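Local coordinates for G-protein interacting protein 1 (Dictyostelium discoideum, PDB 5Z1N) that probably binds heterotrimeric G proteins and sequesters them in the cytosol for wide-range chemotaxis, its helical C-terminal domain holding phospholipid in a pocket, at residues 143-146 with 147-151; 126-129 with 130-134; 31-34 with 35-39; 119-122 with 123-126. All coordinates share one frame; numbering follows the deposited sequence. Where two conformers were deposited one is given.

Contact 1: residues 143-146 with 147-151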
loop_
_atom_site.group_PDB
_atom_site.type_symbol
_atom_site.label_atom_id
_atom_site.label_comp_id
_atom_site.label_asym_id
_atom_site.label_seq_id
_atom_site.Cartn_x
_atom_site.Cartn_y
_atom_site.Cartn_z
ATOM N N ASP A 143 10.966 14.170 1.567
ATOM C CA ASP A 143 11.656 15.388 1.985
ATOM C C ASP A 143 11.779 15.573 3.492
ATOM O O ASP A 143 12.769 16.150 3.946
ATOM C CB ASP A 143 10.956 16.624 1.408
ATOM C CG ASP A 143 11.502 17.019 0.060
ATOM O OD1 ASP A 143 12.451 16.361 -0.415
ATOM O OD2 ASP A 143 10.987 17.991 -0.527
ATOM N N ASP A 144 10.814 15.105 4.280
ATOM C CA ASP A 144 10.664 15.551 5.660
ATOM C C ASP A 144 10.840 14.437 6.687
ATOM O O ASP A 144 10.594 14.667 7.877
ATOM C CB ASP A 144 9.294 16.218 5.844
ATOM C CG ASP A 144 9.188 17.549 5.113
ATOM O OD1 ASP A 144 10.229 18.058 4.643
ATOM O OD2 ASP A 144 8.064 18.086 5.001
ATOM N N LEU A 145 11.255 13.246 6.274
ATOM C CA LEU A 145 11.471 12.159 7.219
ATOM C C LEU A 145 12.910 12.154 7.717
ATOM O O LEU A 145 13.841 12.546 7.008
ATOM C CB LEU A 145 11.158 10.800 6.588
ATOM C CG LEU A 145 9.703 10.352 6.459
ATOM C CD1 LEU A 145 9.653 8.892 6.042
ATOM C CD2 LEU A 145 8.942 10.566 7.757
ATOM N N GLU A 146 13.084 11.703 8.954
ATOM C CA GLU A 146 14.415 11.385 9.437
ATOM C C GLU A 146 14.834 10.015 8.913
ATOM O O GLU A 146 14.009 9.214 8.466
ATOM C CB GLU A 146 14.463 11.399 10.969
ATOM C CG GLU A 146 13.452 12.325 11.639
ATOM C CD GLU A 146 13.856 13.786 11.589
ATOM O OE1 GLU A 146 15.016 14.075 11.227
ATOM O OE2 GLU A 146 13.010 14.645 11.917
ATOM N N ILE A 147 16.144 9.751 8.968
ATOM C CA ILE A 147 16.641 8.432 8.590
ATOM C C ILE A 147 16.126 7.369 9.555
ATOM O O ILE A 147 15.939 6.208 9.168
ATOM C CB ILE A 147 18.185 8.439 8.512
ATOM C CG1 ILE A 147 18.697 7.192 7.786
ATOM C CG2 ILE A 147 18.811 8.560 9.900
ATOM C CD1 ILE A 147 18.578 7.273 6.278
ATOM N N GLU A 148 15.861 7.745 10.811
ATOM C CA GLU A 148 15.335 6.811 11.802
ATOM C C GLU A 148 13.897 6.389 11.523
ATOM O O GLU A 148 13.406 5.459 12.174
ATOM C CB GLU A 148 15.418 7.422 13.205
ATOM C CG GLU A 148 16.770 7.265 13.883
ATOM C CD GLU A 148 17.788 8.285 13.408
ATOM O OE1 GLU A 148 19.001 7.988 13.477
ATOM O OE2 GLU A 148 17.373 9.381 12.966
ATOM N N ASP A 149 13.208 7.045 10.588
ATOM C CA ASP A 149 11.828 6.691 10.278
ATOM C C ASP A 149 11.718 5.483 9.354
ATOM O O ASP A 149 10.602 5.019 9.097
ATOM C CB ASP A 149 11.111 7.904 9.685
ATOM C CG ASP A 149 11.018 9.054 10.678
ATOM O OD1 ASP A 149 11.038 10.234 10.262
ATOM O OD2 ASP A 149 10.947 8.768 11.892
ATOM N N ASP A 150 12.845 4.981 8.845
ATOM C CA ASP A 150 12.950 3.627 8.300
ATOM C C ASP A 150 12.095 3.430 7.049
ATOM O O ASP A 150 11.486 2.377 6.850
ATOM C CB ASP A 150 12.611 2.584 9.366
ATOM C CG ASP A 150 13.689 2.477 10.436
ATOM O OD1 ASP A 150 14.871 2.709 10.111
ATOM O OD2 ASP A 150 13.360 2.163 11.599
ATOM N N LEU A 151 12.061 4.447 6.186
ATOM C CA LEU A 151 11.588 4.227 4.824
ATOM C C LEU A 151 12.373 3.106 4.152
ATOM O O LEU A 151 11.826 2.364 3.322
ATOM C CB LEU A 151 11.704 5.522 4.018
ATOM C CG LEU A 151 11.246 5.496 2.560
ATOM C CD1 LEU A 151 9.747 5.203 2.462
ATOM C CD2 LEU A 151 11.590 6.814 1.894
HETATM O O HOH W 1 13.495 7.335 6.705
#
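A tight local turn, in which the side chain and backbone of D149 fold back on the backbone of E146, carries the chain from helix 135-144 through a short 3-10 segment to helix 151-158. With E146 just ahead of the 3-10 residues 147-149, it recalls the half of a capping box in which the N3 side chain accepts the N-H of the N-cap residue. D149 OD1 receives E146 N at 2.8 Å, the donor standing 44° out of the carboxylate plane. CG of D149 is rotated beside its own backbone N (chi1 -64°), which turns the carboxylate back toward the N-H of E146. In the other direction D149 N reaches E146 O at 3.1 Å, and a water also donates to E146 O (2.6 Å). L145 CD2 lies 3.3 Å from D149 OD1, an apolar flank to the buried acid. A leucine in place of D149 would probably leave E146 N without its acceptor and the turn freer to open. D150 faces away and pairs with K23. L145 and D149 both rest on R27 of helix 12-28, while L151 packs on I24 of that helix and on Y83, and also touches the bound lipid.

Contact 2: residues 126-129 with 130-134. With PEF (di-palmitoyl-3-sn-phosphatidylethanolamine), chain B.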
loop_
_atom_site.group_PDB
_atom_site.type_symbol
_atom_site.label_atom_id
_atom_site.label_comp_id
_atom_site.label_asym_id
_atom_site.label_seq_id
_atom_site.Cartn_x
_atom_site.Cartn_y
_atom_site.Cartn_z
ATOM N N ARG A 126 -11.450 3.413 -1.095
ATOM C CA ARG A 126 -11.038 4.620 -1.809
ATOM C C ARG A 126 -10.202 5.538 -0.924
ATOM O O ARG A 126 -9.156 6.041 -1.348
ATOM C CB ARG A 126 -12.264 5.365 -2.343
ATOM C CG ARG A 126 -12.978 4.651 -3.481
ATOM C CD ARG A 126 -13.888 5.604 -4.246
ATOM N NE ARG A 126 -14.779 6.339 -3.352
ATOM C CZ ARG A 126 -16.013 5.954 -3.043
ATOM N NH1 ARG A 126 -16.513 4.838 -3.563
ATOM N NH2 ARG A 126 -16.749 6.687 -2.215
ATOM N N ASN A 127 -10.656 5.780 0.309
ATOM C CA ASN A 127 -9.929 6.684 1.200
ATOM C C ASN A 127 -8.565 6.116 1.567
ATOM O O ASN A 127 -7.569 6.853 1.624
ATOM C CB ASN A 127 -10.743 6.950 2.465
ATOM C CG ASN A 127 -11.923 7.866 2.220
ATOM O OD1 ASN A 127 -11.933 8.642 1.264
ATOM N ND2 ASN A 127 -12.919 7.790 3.093
ATOM N N THR A 128 -8.504 4.807 1.819
ATOM C CA THR A 128 -7.244 4.185 2.204
ATOM C C THR A 128 -6.225 4.279 1.077
ATOM O O THR A 128 -5.099 4.753 1.281
ATOM C CB THR A 128 -7.488 2.733 2.605
ATOM O OG1 THR A 128 -8.415 2.700 3.695
ATOM C CG2 THR A 128 -6.190 2.067 3.030
ATOM N N PHE A 129 -6.608 3.847 -0.129
ATOM C CA PHE A 129 -5.689 3.929 -1.260
ATOM C C PHE A 129 -5.353 5.370 -1.608
ATOM O O PHE A 129 -4.235 5.659 -2.051
ATOM C CB PHE A 129 -6.285 3.233 -2.483
ATOM C CG PHE A 129 -5.952 1.771 -2.585
ATOM C CD1 PHE A 129 -4.806 1.353 -3.239
ATOM C CD2 PHE A 129 -6.800 0.815 -2.053
ATOM C CE1 PHE A 129 -4.502 0.008 -3.343
ATOM C CE2 PHE A 129 -6.502 -0.531 -2.152
ATOM C CZ PHE A 129 -5.354 -0.935 -2.800
ATOM N N ALA A 130 -6.305 6.287 -1.431
ATOM C CA ALA A 130 -6.052 7.682 -1.760
ATOM C C ALA A 130 -5.020 8.284 -0.820
ATOM O O ALA A 130 -4.194 9.101 -1.238
ATOM C CB ALA A 130 -7.351 8.483 -1.712
ATOM N N PHE A 131 -5.047 7.892 0.454
ATOM C CA PHE A 131 -4.014 8.363 1.369
ATOM C C PHE A 131 -2.680 7.684 1.085
ATOM O O PHE A 131 -1.660 8.355 0.896
ATOM C CB PHE A 131 -4.436 8.125 2.816
ATOM C CG PHE A 131 -3.472 8.684 3.820
ATOM C CD1 PHE A 131 -2.430 7.914 4.305
ATOM C CD2 PHE A 131 -3.605 9.987 4.268
ATOM C CE1 PHE A 131 -1.540 8.432 5.225
ATOM C CE2 PHE A 131 -2.721 10.508 5.188
ATOM C CZ PHE A 131 -1.689 9.730 5.668
ATOM N N LEU A 132 -2.672 6.348 1.048
ATOM C CA LEU A 132 -1.418 5.610 0.908
ATOM C C LEU A 132 -0.766 5.843 -0.446
ATOM O O LEU A 132 0.462 5.740 -0.566
ATOM C CB LEU A 132 -1.655 4.115 1.106
ATOM C CG LEU A 132 -2.107 3.634 2.479
ATOM C CD1 LEU A 132 -2.572 2.196 2.366
ATOM C CD2 LEU A 132 -0.985 3.766 3.493
ATOM N N GLY A 133 -1.557 6.129 -1.474
ATOM C CA GLY A 133 -1.039 6.396 -2.796
ATOM C C GLY A 133 -0.949 7.862 -3.149
ATOM O O GLY A 133 -0.733 8.188 -4.322
ATOM N N SER A 134 -1.108 8.758 -2.181
ATOM C CA SER A 134 -1.112 10.183 -2.469
ATOM C C SER A 134 0.285 10.666 -2.838
ATOM O O SER A 134 1.264 10.349 -2.156
ATOM C CB SER A 134 -1.631 10.964 -1.265
ATOM O OG SER A 134 -1.379 12.347 -1.419
HETATM C C2 PEF B . 0.706 -11.933 2.979
HETATM C C1 PEF B . 0.074 -12.919 2.004
HETATM N N PEF B . 2.780 -16.511 -1.870
HETATM C C3 PEF B . 2.177 -12.241 3.210
HETATM C C4 PEF B . 0.758 -15.375 -1.177
HETATM C C5 PEF B . 1.367 -16.377 -2.149
HETATM C C10 PEF B . 0.294 -9.615 3.375
HETATM C C11 PEF B . -0.100 -8.242 2.891
HETATM C C12 PEF B . 0.757 -7.147 3.517
HETATM C C13 PEF B . 0.515 -5.857 2.740
HETATM C C14 PEF B . 1.187 -4.635 3.355
HETATM C C15 PEF B . 1.182 -3.504 2.329
HETATM C C16 PEF B . 1.729 -2.205 2.902
HETATM C C17 PEF B . 2.086 -1.214 1.796
HETATM C C18 PEF B . 0.991 -1.112 0.739
HETATM C C19 PEF B . 0.840 0.319 0.232
HETATM C C20 PEF B . 2.174 0.928 -0.188
HETATM C C21 PEF B . 2.371 2.288 0.472
HETATM C C22 PEF B . 3.752 2.860 0.171
HETATM C C23 PEF B . 4.092 4.002 1.124
HETATM C C24 PEF B . 5.416 4.651 0.742
HETATM C C25 PEF B . 5.851 5.665 1.776
HETATM C C30 PEF B . 3.587 -10.530 2.111
HETATM C C31 PEF B . 4.377 -10.042 0.922
HETATM C C32 PEF B . 3.580 -8.985 0.167
HETATM C C33 PEF B . 2.387 -9.597 -0.555
HETATM C C34 PEF B . 1.271 -8.571 -0.718
HETATM C C35 PEF B . 0.157 -9.102 -1.614
HETATM C C36 PEF B . -1.167 -8.403 -1.324
HETATM C C37 PEF B . -2.158 -8.560 -2.473
HETATM C C38 PEF B . -3.531 -8.018 -2.082
HETATM C C39 PEF B . -4.042 -7.003 -3.099
HETATM C C40 PEF B . -5.432 -6.486 -2.742
HETATM C C41 PEF B . -5.454 -5.788 -1.386
HETATM C C42 PEF B . -4.574 -4.542 -1.366
HETATM C C43 PEF B . -4.771 -3.764 -0.070
HETATM C C44 PEF B . -3.873 -2.535 -0.010
HETATM C C45 PEF B . -4.242 -1.661 1.170
HETATM O O4 PEF B . 0.346 -9.884 4.562
HETATM O O5 PEF B . 3.498 -9.855 3.124
HETATM O O2 PEF B . 0.617 -10.640 2.399
HETATM O O3 PEF B . 2.895 -11.806 2.060
HETATM O O1P PEF B . 0.153 -16.657 2.272
HETATM O O2P PEF B . -1.181 -15.057 0.665
HETATM O O3P PEF B . 0.725 -14.180 2.089
HETATM O O4P PEF B . 1.164 -15.678 0.157
HETATM P P PEF B . 0.103 -15.464 1.341
#
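The C-terminal turns of helix 119-132, part of the all-helical TNFAIP8-like domain, bring F129 to the lipid pocket and set T128 against L132 one turn on. Regular i to i+4 bonds build the helix here. The one from L132 N to T128 O is nearly straight, with an N-H...O angle of 175°, and the last, from G133 N to F129 O (2.8 Å), closes the helix as G133 leaves helical geometry. S134 then bonds back through its N to F131 O and stands at the N-cap of the next helix. T128 and L132 point the same way, side by side. The threonine turns its methyl anti to the backbone N (chi1 -59°, measured to OG1), and that places CG2 3.7 Å from L132 CD1, whereas OG1 is bonded to L124 O. L132 CG also sits 3.4 Å from T128 O. The remaining side chains face neighbouring helices: F131 lies on I25, K33 and M37 and meets the ring of F137, and F129 packs on A105, E106 and T109 of helix 92-113. F129 meets the end of one palmitoyl chain of the phosphatidylethanolamine, an apolar contact that the ring makes obliquely. An alanine at F129 would probably open a gap beside that chain end and leave it freer to move. The ring's approach is made by two carbons, CZ at 3.5 Å from C44 of the lipid and CE2 at 3.9 Å from the same atom.

Contact 3: residues 31-34 with 35-39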
loop_
_atom_site.group_PDB
_atom_site.type_symbol
_atom_site.label_atom_id
_atom_site.label_comp_id
_atom_site.label_asym_id
_atom_site.label_seq_id
_atom_site.Cartn_x
_atom_site.Cartn_y
_atom_site.Cartn_z
ATOM N N GLU A 31 -1.329 9.961 15.050
ATOM C CA GLU A 31 -1.583 8.601 15.516
ATOM C C GLU A 31 -2.983 8.121 15.158
ATOM O O GLU A 31 -3.181 6.925 14.919
ATOM C CB GLU A 31 -1.387 8.519 17.024
ATOM C CG GLU A 31 0.052 8.594 17.463
ATOM C CD GLU A 31 0.229 8.079 18.870
ATOM O OE1 GLU A 31 0.020 8.864 19.820
ATOM O OE2 GLU A 31 0.558 6.882 19.021
ATOM N N GLU A 32 -3.969 9.020 15.142
ATOM C CA GLU A 32 -5.327 8.611 14.804
ATOM C C GLU A 32 -5.403 8.120 13.366
ATOM O O GLU A 32 -5.973 7.058 13.086
ATOM C CB GLU A 32 -6.299 9.767 15.033
ATOM C CG GLU A 32 -6.742 9.920 16.477
ATOM C CD GLU A 32 -7.652 8.796 16.923
ATOM O OE1 GLU A 32 -8.645 8.519 16.219
ATOM O OE2 GLU A 32 -7.371 8.189 17.975
ATOM N N LYS A 33 -4.828 8.888 12.438
ATOM C CA LYS A 33 -4.800 8.471 11.041
ATOM C C LYS A 33 -3.989 7.192 10.864
ATOM O O LYS A 33 -4.341 6.333 10.050
ATOM C CB LYS A 33 -4.238 9.602 10.176
ATOM C CG LYS A 33 -4.088 9.263 8.694
ATOM C CD LYS A 33 -5.433 8.956 8.040
ATOM C CE LYS A 33 -6.413 10.121 8.167
ATOM N NZ LYS A 33 -7.685 9.870 7.418
ATOM N N ALA A 34 -2.906 7.038 11.628
ATOM C CA ALA A 34 -2.097 5.827 11.509
ATOM C C ALA A 34 -2.861 4.600 11.988
ATOM O O ALA A 34 -2.791 3.533 11.364
ATOM C CB ALA A 34 -0.795 5.985 12.291
ATOM N N ASN A 35 -3.591 4.732 13.099
ATOM C CA ASN A 35 -4.391 3.621 13.600
ATOM C C ASN A 35 -5.518 3.285 12.633
ATOM O O ASN A 35 -5.777 2.105 12.348
ATOM C CB ASN A 35 -4.947 3.959 14.987
ATOM C CG ASN A 35 -3.861 4.062 16.046
ATOM O OD1 ASN A 35 -2.783 3.486 15.904
ATOM N ND2 ASN A 35 -4.143 4.796 17.115
ATOM N N GLU A 36 -6.183 4.314 12.101
ATOM C CA GLU A 36 -7.251 4.085 11.134
ATOM C C GLU A 36 -6.727 3.389 9.885
ATOM O O GLU A 36 -7.348 2.448 9.383
ATOM C CB GLU A 36 -7.921 5.410 10.759
ATOM C CG GLU A 36 -9.058 5.258 9.749
ATOM C CD GLU A 36 -9.336 6.530 8.967
ATOM O OE1 GLU A 36 -8.509 7.465 9.018
ATOM O OE2 GLU A 36 -10.385 6.593 8.294
ATOM N N MET A 37 -5.584 3.842 9.369
ATOM C CA MET A 37 -5.034 3.247 8.157
ATOM C C MET A 37 -4.565 1.820 8.404
ATOM O O MET A 37 -4.717 0.960 7.532
ATOM C CB MET A 37 -3.894 4.110 7.619
ATOM C CG MET A 37 -4.363 5.436 7.032
ATOM S SD MET A 37 -5.296 5.215 5.510
ATOM C CE MET A 37 -6.598 6.425 5.714
ATOM N N GLU A 38 -3.992 1.545 9.579
ATOM C CA GLU A 38 -3.596 0.174 9.894
ATOM C C GLU A 38 -4.810 -0.746 9.921
ATOM O O GLU A 38 -4.809 -1.822 9.301
ATOM C CB GLU A 38 -2.854 0.127 11.234
ATOM C CG GLU A 38 -2.468 -1.280 11.678
ATOM C CD GLU A 38 -2.013 -1.345 13.130
ATOM O OE1 GLU A 38 -2.552 -0.590 13.966
ATOM O OE2 GLU A 38 -1.109 -2.150 13.436
ATOM N N LYS A 39 -5.867 -0.325 10.626
ATOM C CA LYS A 39 -7.095 -1.111 10.650
ATOM C C LYS A 39 -7.658 -1.302 9.247
ATOM O O LYS A 39 -8.102 -2.399 8.894
ATOM C CB LYS A 39 -8.131 -0.440 11.552
ATOM C CG LYS A 39 -9.424 -1.225 11.699
ATOM C CD LYS A 39 -10.349 -0.602 12.734
ATOM C CE LYS A 39 -11.195 0.508 12.129
ATOM N NZ LYS A 39 -12.510 0.641 12.822
HETATM O O HOH W 2 -0.168 5.122 16.605
HETATM O O HOH W 3 -7.026 5.724 17.301
#
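N35, K33 and A34 carry most of this contact in the opening turns of helix 31-53, within the helical bundle of the TNFAIP8-like domain. The frame is the ordinary i to i+4 bonding of an alpha helix, and N30, just ahead of it, bonds through OD1 to K33 N. K33 joins E36 by an i to i+3 salt bridge along one face of the helix. Its chain leaves anti to the backbone N (chi1 177°) and then bends twice, at chi2 63° and chi3 58°; this curl brings NZ to the syn lone pair of E36 OE1 at 3.0 Å, on a glutamate whose own chain is extended. The same curl lays K33 CD 3.6 Å from M37 CE, a carbon-to-methyl contact beside the ammonium group. N35 works on a different face, folding its amide back over the preceding turn with CG 3.2 Å from E31 O. The amide OD1 is bonded to K22 and also accepts from a water shared with E31 OE2, an indirect tie between the two residues. A34 is buried, and its methyl meets I25 and K26 of helix 12-28, where its small size probably allows the two helices to lie close. E38, farther along, gives its two carboxylate oxygens to K22 and K7. N35 ND2 donates to a second water at 3.0 Å.

Contact 4: residues 119-122 with 123-126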
loop_
_atom_site.group_PDB
_atom_site.type_symbol
_atom_site.label_atom_id
_atom_site.label_comp_id
_atom_site.label_asym_id
_atom_site.label_seq_id
_atom_site.Cartn_x
_atom_site.Cartn_y
_atom_site.Cartn_z
ATOM N N PRO A 119 -21.362 -0.190 0.516
ATOM C CA PRO A 119 -20.822 1.047 -0.077
ATOM C C PRO A 119 -19.890 1.813 0.850
ATOM O O PRO A 119 -18.889 2.372 0.386
ATOM C CB PRO A 119 -22.088 1.851 -0.406
ATOM C CG PRO A 119 -23.143 0.819 -0.607
ATOM C CD PRO A 119 -22.829 -0.271 0.383
ATOM N N HIS A 120 -20.181 1.838 2.154
ATOM C CA HIS A 120 -19.303 2.532 3.091
ATOM C C HIS A 120 -17.901 1.930 3.091
ATOM O O HIS A 120 -16.905 2.656 3.197
ATOM C CB HIS A 120 -19.900 2.498 4.498
ATOM C CG HIS A 120 -19.066 3.204 5.520
ATOM N ND1 HIS A 120 -18.033 2.586 6.193
ATOM C CD2 HIS A 120 -19.102 4.478 5.977
ATOM C CE1 HIS A 120 -17.474 3.447 7.024
ATOM N NE2 HIS A 120 -18.105 4.602 6.914
ATOM N N ASN A 121 -17.798 0.607 2.963
ATOM C CA ASN A 121 -16.487 -0.032 2.943
ATOM C C ASN A 121 -15.798 0.087 1.589
ATOM O O ASN A 121 -14.560 0.038 1.526
ATOM C CB ASN A 121 -16.619 -1.498 3.355
ATOM C CG ASN A 121 -16.754 -1.663 4.858
ATOM O OD1 ASN A 121 -16.196 -0.881 5.624
ATOM N ND2 ASN A 121 -17.502 -2.675 5.286
ATOM N N ILE A 122 -16.562 0.246 0.507
ATOM C CA ILE A 122 -15.958 0.628 -0.767
ATOM C C ILE A 122 -15.335 2.016 -0.650
ATOM O O ILE A 122 -14.198 2.250 -1.094
ATOM C CB ILE A 122 -17.006 0.561 -1.894
ATOM C CG1 ILE A 122 -17.517 -0.872 -2.067
ATOM C CG2 ILE A 122 -16.438 1.105 -3.199
ATOM C CD1 ILE A 122 -16.480 -1.839 -2.631
ATOM N N GLN A 123 -16.064 2.956 -0.037
ATOM C CA GLN A 123 -15.490 4.268 0.242
ATOM C C GLN A 123 -14.260 4.141 1.130
ATOM O O GLN A 123 -13.302 4.907 0.988
ATOM C CB GLN A 123 -16.525 5.180 0.900
ATOM C CG GLN A 123 -15.994 6.580 1.217
ATOM C CD GLN A 123 -16.973 7.425 2.024
ATOM O OE1 GLN A 123 -17.393 7.044 3.119
ATOM N NE2 GLN A 123 -17.333 8.584 1.484
ATOM N N LEU A 124 -14.275 3.183 2.058
ATOM C CA LEU A 124 -13.090 2.928 2.870
ATOM C C LEU A 124 -11.905 2.528 1.996
ATOM O O LEU A 124 -10.782 3.008 2.204
ATOM C CB LEU A 124 -13.393 1.848 3.910
ATOM C CG LEU A 124 -12.315 1.454 4.923
ATOM C CD1 LEU A 124 -12.963 1.115 6.257
ATOM C CD2 LEU A 124 -11.479 0.276 4.425
ATOM N N ILE A 125 -12.135 1.650 1.016
ATOM C CA ILE A 125 -11.072 1.308 0.070
ATOM C C ILE A 125 -10.539 2.566 -0.600
ATOM O O ILE A 125 -9.321 2.791 -0.669
ATOM C CB ILE A 125 -11.578 0.299 -0.974
ATOM C CG1 ILE A 125 -11.983 -1.013 -0.310
ATOM C CG2 ILE A 125 -10.507 0.054 -2.032
ATOM C CD1 ILE A 125 -12.671 -1.957 -1.254
ATOM N N ARG A 126 -11.450 3.413 -1.095
ATOM C CA ARG A 126 -11.038 4.620 -1.809
ATOM C C ARG A 126 -10.202 5.538 -0.924
ATOM O O ARG A 126 -9.156 6.041 -1.348
ATOM C CB ARG A 126 -12.264 5.365 -2.343
ATOM C CG ARG A 126 -12.978 4.651 -3.481
ATOM C CD ARG A 126 -13.888 5.604 -4.246
ATOM N NE ARG A 126 -14.779 6.339 -3.352
ATOM C CZ ARG A 126 -16.013 5.954 -3.043
ATOM N NH1 ARG A 126 -16.513 4.838 -3.563
ATOM N NH2 ARG A 126 -16.749 6.687 -2.215
HETATM O O HOH W 4 -19.045 3.493 -2.068
HETATM O O HOH W 5 -15.987 5.098 4.450
#
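I122 and R126 meet one turn apart in the first turns of helix 119-132, an amphipathic helix of the TNFAIP8-like bundle. R126 folds back by a bend at chi3 (-51°), which brings the guanidinium over the preceding turn: Q123 CA stands 3.6 Å off the guanidinium plane of R126, over one face but displaced toward the rim of the group, and NH1 approaches I122 CG2 at 3.8 Å. A water then links NH1 to P119 O. On the inner side I122 and I125 run side by side, both with CG1 beside the backbone N, but they diverge at the next torsion: I122 bends (chi2 -69°) while I125 stays extended (chi2 172°). I122 CD1 and I125 CD1 end 4.1 Å apart, and both side chains pack on V110 and F117. N121 and L124 also point the same way, with N121 OD1 3.9 Å from L124 CD1; that oxygen is bonded to K43 of helix 31-53, the helix on which L124 packs. H120 and Q123 share a water on the exposed side. It donates to H120 O (2.9 Å) and to Q123 OE1 (2.7 Å), which the extended glutamine chain carries into range. The same water sits over the centre of the H120 imidazole, with its oxygen 3.3 Å above the ring plane.

From the N terminus the contacts come in series, none nested in or crossing another. Contact 3 opens helix 31-53, contact 4 opens helix 119-132, contact 2 ends that helix, and contact 1 starts at the end of helix 135-144 and leads to helix 151-158. Contacts 4 and 2 share R126. Contacts 2 to 4 stay within their own helices or run just past the end of one, whereas contact 1 forms the turn that joins two helices. Contacts 2 and 3 touch, with F131 CZ 3.9 Å from K33 CG, and so bring helix 31-53 against helix 119-132. Contacts 1 and 4 lie on opposite sides of the chain's centre, about 30 Å apart between centres, and L151 and F129 give contacts 1 and 2 a common lipid pocket.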